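Local structure of Thiol:disulfide interchange protein DsbL (Escherichia coli, 3C7M) at residues I179-I182 with D183-A186; M130-A133 with D134-A138. The protein forms disulfide bonds in the periplasm by passing its own disulfide to other proteins, working with DsbI to make an essential disulfide in AssT. All blocks are in the same frame, centred on the assembly; numbering follows the deposited sequence.

Contact 1: I179-I182 with D183-A186. With CD (cadmium ion), chain E.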
loop_
_atom_site.group_PDB
_atom_site.type_symbol
_atom_site.label_atom_id
_atom_site.label_comp_id
_atom_site.label_asym_id
_atom_site.label_seq_id
_atom_site.Cartn_x
_atom_site.Cartn_y
_atom_site.Cartn_z
ATOM N N ILE A 179 11.768 -5.217 12.308
ATOM C CA ILE A 179 12.494 -4.356 11.363
ATOM C C ILE A 179 13.310 -3.298 12.100
ATOM O O ILE A 179 12.758 -2.428 12.772
ATOM C CB ILE A 179 11.544 -3.673 10.353
ATOM C CG1 ILE A 179 10.793 -4.730 9.533
ATOM C CG2 ILE A 179 12.325 -2.700 9.443
ATOM C CD1 ILE A 179 9.627 -4.180 8.718
ATOM N N LYS A 180 14.629 -3.368 11.960
ATOM C CA LYS A 180 15.501 -2.464 12.715
ATOM C C LYS A 180 16.219 -1.420 11.866
ATOM O O LYS A 180 16.672 -0.400 12.394
ATOM C CB LYS A 180 16.483 -3.252 13.585
ATOM C CG LYS A 180 15.799 -4.044 14.710
ATOM C CD LYS A 180 14.940 -3.145 15.617
ATOM C CE LYS A 180 13.618 -3.810 16.022
ATOM N NZ LYS A 180 13.809 -5.101 16.754
ATOM N N SER A 181 16.306 -1.668 10.561
ATOM C CA SER A 181 16.957 -0.726 9.650
ATOM C C SER A 181 16.590 -0.984 8.196
ATOM O O SER A 181 16.086 -2.056 7.851
ATOM C CB SER A 181 18.480 -0.793 9.805
ATOM O OG SER A 181 18.975 -2.026 9.314
ATOM N N ILE A 182 16.866 0.006 7.347
ATOM C CA ILE A 182 16.688 -0.133 5.908
ATOM C C ILE A 182 17.551 -1.285 5.385
ATOM O O ILE A 182 17.071 -2.146 4.651
ATOM C CB ILE A 182 17.020 1.186 5.176
ATOM C CG1 ILE A 182 15.922 2.223 5.430
ATOM C CG2 ILE A 182 17.196 0.959 3.677
ATOM C CD1 ILE A 182 16.377 3.658 5.215
ATOM N N ASP A 183 18.815 -1.319 5.798
ATOM C CA ASP A 183 19.712 -2.355 5.312
ATOM C C ASP A 183 19.254 -3.758 5.697
ATOM O O ASP A 183 19.209 -4.649 4.852
ATOM C CB ASP A 183 21.145 -2.113 5.778
ATOM C CG ASP A 183 22.110 -3.121 5.199
ATOM O OD1 ASP A 183 22.231 -4.232 5.772
ATOM O OD2 ASP A 183 22.724 -2.801 4.153
ATOM N N ALA A 184 18.899 -3.938 6.968
ATOM C CA ALA A 184 18.500 -5.248 7.476
ATOM C C ALA A 184 17.217 -5.723 6.805
ATOM O O ALA A 184 17.082 -6.901 6.487
ATOM C CB ALA A 184 18.329 -5.212 8.970
ATOM N N MET A 185 16.287 -4.798 6.569
ATOM C CA MET A 185 15.046 -5.155 5.895
ATOM C C MET A 185 15.303 -5.572 4.450
ATOM O O MET A 185 14.732 -6.549 3.966
ATOM C CB MET A 185 14.037 -4.010 5.939
ATOM C CG MET A 185 12.634 -4.458 5.551
ATOM S SD MET A 185 11.514 -3.061 5.507
ATOM C CE MET A 185 10.031 -3.882 4.950
ATOM N N ALA A 186 16.180 -4.839 3.766
ATOM C CA ALA A 186 16.529 -5.173 2.394
ATOM C C ALA A 186 17.244 -6.531 2.345
ATOM O O ALA A 186 16.937 -7.349 1.480
ATOM C CB ALA A 186 17.392 -4.086 1.782
HETATM CD CD CD E . 23.317 -5.728 4.487
#

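Contact 2: M130-A133 with D134-A138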
loop_
_atom_site.group_PDB
_atom_site.type_symbol
_atom_site.label_atom_id
_atom_site.label_comp_id
_atom_site.label_asym_id
_atom_site.label_seq_id
_atom_site.Cartn_x
_atom_site.Cartn_y
_atom_site.Cartn_z
ATOM N N MET A 130 -5.819 15.138 -10.041
ATOM C CA MET A 130 -6.807 14.448 -10.860
ATOM C C MET A 130 -8.187 15.031 -10.611
ATOM O O MET A 130 -8.553 15.313 -9.462
ATOM C CB MET A 130 -6.805 12.932 -10.584
ATOM C CG MET A 130 -7.870 12.164 -11.376
ATOM S SD MET A 130 -7.821 10.375 -11.147
ATOM C CE MET A 130 -6.601 9.893 -12.356
ATOM N N SER A 131 -8.945 15.217 -11.689
ATOM C CA SER A 131 -10.318 15.698 -11.578
ATOM C C SER A 131 -11.256 14.600 -11.094
ATOM O O SER A 131 -11.022 13.403 -11.315
ATOM C CB SER A 131 -10.823 16.268 -12.917
ATOM O OG SER A 131 -11.014 15.245 -13.881
ATOM N N GLN A 132 -12.328 15.020 -10.430
ATOM C CA GLN A 132 -13.390 14.108 -10.018
ATOM C C GLN A 132 -13.933 13.315 -11.203
ATOM O O GLN A 132 -14.096 12.101 -11.117
ATOM C CB GLN A 132 -14.519 14.877 -9.335
ATOM C CG GLN A 132 -15.602 13.983 -8.731
ATOM C CD GLN A 132 -15.111 13.149 -7.559
ATOM O OE1 GLN A 132 -14.231 13.568 -6.805
ATOM N NE2 GLN A 132 -15.689 11.965 -7.393
ATOM N N ALA A 133 -14.198 14.008 -12.312
ATOM C CA ALA A 133 -14.713 13.352 -13.511
ATOM C C ALA A 133 -13.763 12.260 -14.012
ATOM O O ALA A 133 -14.204 11.155 -14.336
ATOM C CB ALA A 133 -14.989 14.382 -14.613
ATOM N N ASP A 134 -12.465 12.561 -14.049
ATOM C CA ASP A 134 -11.475 11.578 -14.505
ATOM C C ASP A 134 -11.397 10.361 -13.589
ATOM O O ASP A 134 -11.304 9.226 -14.063
ATOM C CB ASP A 134 -10.096 12.213 -14.665
ATOM C CG ASP A 134 -9.981 13.058 -15.920
ATOM O OD1 ASP A 134 -10.973 13.175 -16.671
ATOM O OD2 ASP A 134 -8.885 13.593 -16.158
ATOM N N PHE A 135 -11.446 10.602 -12.281
ATOM C CA PHE A 135 -11.472 9.520 -11.299
ATOM C C PHE A 135 -12.682 8.605 -11.512
ATOM O O PHE A 135 -12.556 7.374 -11.519
ATOM C CB PHE A 135 -11.473 10.107 -9.883
ATOM C CG PHE A 135 -11.882 9.130 -8.817
ATOM C CD1 PHE A 135 -11.030 8.095 -8.439
ATOM C CD2 PHE A 135 -13.126 9.242 -8.189
ATOM C CE1 PHE A 135 -11.407 7.184 -7.448
ATOM C CE2 PHE A 135 -13.511 8.333 -7.200
ATOM C CZ PHE A 135 -12.643 7.301 -6.834
ATOM N N GLU A 136 -13.855 9.201 -11.698
ATOM C CA GLU A 136 -15.069 8.407 -11.850
ATOM C C GLU A 136 -15.011 7.522 -13.096
ATOM O O GLU A 136 -15.390 6.351 -13.050
ATOM C CB GLU A 136 -16.307 9.304 -11.836
ATOM C CG GLU A 136 -16.569 9.901 -10.457
ATOM C CD GLU A 136 -17.683 10.934 -10.442
ATOM O OE1 GLU A 136 -18.284 11.200 -11.510
ATOM O OE2 GLU A 136 -17.954 11.487 -9.354
ATOM N N ALA A 137 -14.499 8.079 -14.190
ATOM C CA ALA A 137 -14.304 7.327 -15.427
ATOM C C ALA A 137 -13.308 6.181 -15.237
ATOM O O ALA A 137 -13.565 5.055 -15.665
ATOM C CB ALA A 137 -13.843 8.260 -16.542
ATOM N N ALA A 138 -12.186 6.469 -14.576
ATOM C CA ALA A 138 -11.105 5.494 -14.398
ATOM C C ALA A 138 -11.504 4.336 -13.489
ATOM O O ALA A 138 -11.060 3.201 -13.679
ATOM C CB ALA A 138 -9.859 6.180 -13.856
HETATM O O HOH W 1 -7.560 14.851 -14.240
#

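Contact 1: I179-I182 with D183-A186
Ile179 lies against Met185 on the tighter side of this helix start. The CD1 methyl of Ile179 reaches the terminal methyl of the methionine, Met185 CE, at 3.8 Å, while Ile179 CG2 lies alongside the chain nearer its root, 4.0 Å from Met185 SD and about as close to Met185 CB. The extended Met185 chain is buried, and the two side chains meet aslant. Beside them the backbone turns into the helix: Met185 N donates to Ser181 O at 3.0 Å, and Ala186 N donates to Ile182 O over the same distance. Between these and the open side stands Ser181, the N-cap of the helix 182-193 that closes the thioredoxin-type domain. Its OG, turned between backbone N and carbonyl carbon (chi1 69°), accepts from Ala184 N at 3.0 Å along a nearly straight N-H line (162°), giving a first-turn amide a side-chain acceptor. Ala184 CB comes to 3.3 Å from the same OG, closely flanking the cap. Ile182 points away from these residues and packs on Pro42, Val43 and Lys46 of helix 40-46. On the solvent side Asp183 carries the polar end of the contact. With CG anti to the backbone N (chi1 -176°), its carboxylate swings outward and OD1 binds a cadmium ion at 2.2 Å. OD2 stays 3.0 Å from the cadmium, making the grip lopsided, essentially through one oxygen. Asp187, one turn further along the helix, binds the same ion; the metal would probably offset the mutual repulsion of the two carboxylates.

Contact 2: M130-A133 with D134-A138
Met130 and Phe135 make the apolar part of this helix start: Met130 SD lies 3.9 Å from Phe135 CB. They flank the N-cap as the residue before it and the fourth residue of the helix, the positions of a hydrophobic staple. Among the polar links, Ser131 is the N-cap, its OG accepting from Asp134 N at 3.1 Å. The return bond of a capping box is replaced by a water, which accepts from Ser131 N at 2.9 Å and donates to Asp134 OD2 at 2.6 Å. Gln132, the first residue of the helix, reaches one turn ahead: its NE2 donates to Glu136 OE2 at 3.0 Å. The bend of Gln132 at chi2 (67°) brings its amide over to Glu136; OE2 is approached on its anti side and 29° out of the carboxylate plane, with amide and carboxylate planes 74° apart, and NE2 also lies at the edge of the Phe135 ring. Backbone bonds carry the helix forward, Phe135 N to Ser131 O and Glu136 N to Gln132 O. In the fold, Met130 rests on Val74, Leu75 and Lys78 of helix 65-81, while Gln132 and Phe135 pack on Ile121 and Leu125 of helix 117-128.

Both contacts are helix starts capped by a serine, on opposite sides of the chain's centre; their centres are about 38 Å apart and they do not touch. Each is partly buried, with a methionine on the inner side and acidic residues facing out. They hold different elements: contact 1 opens the last helix, 182-193, which leans on helix 40-46, whereas contact 2 opens the short helix 132-139, set among helices 65-81 and 117-128. The outward chemistry also differs. In contact 1 the exposed aspartate binds cadmium, while in contact 2 the acids are engaged by a water and a glutamine.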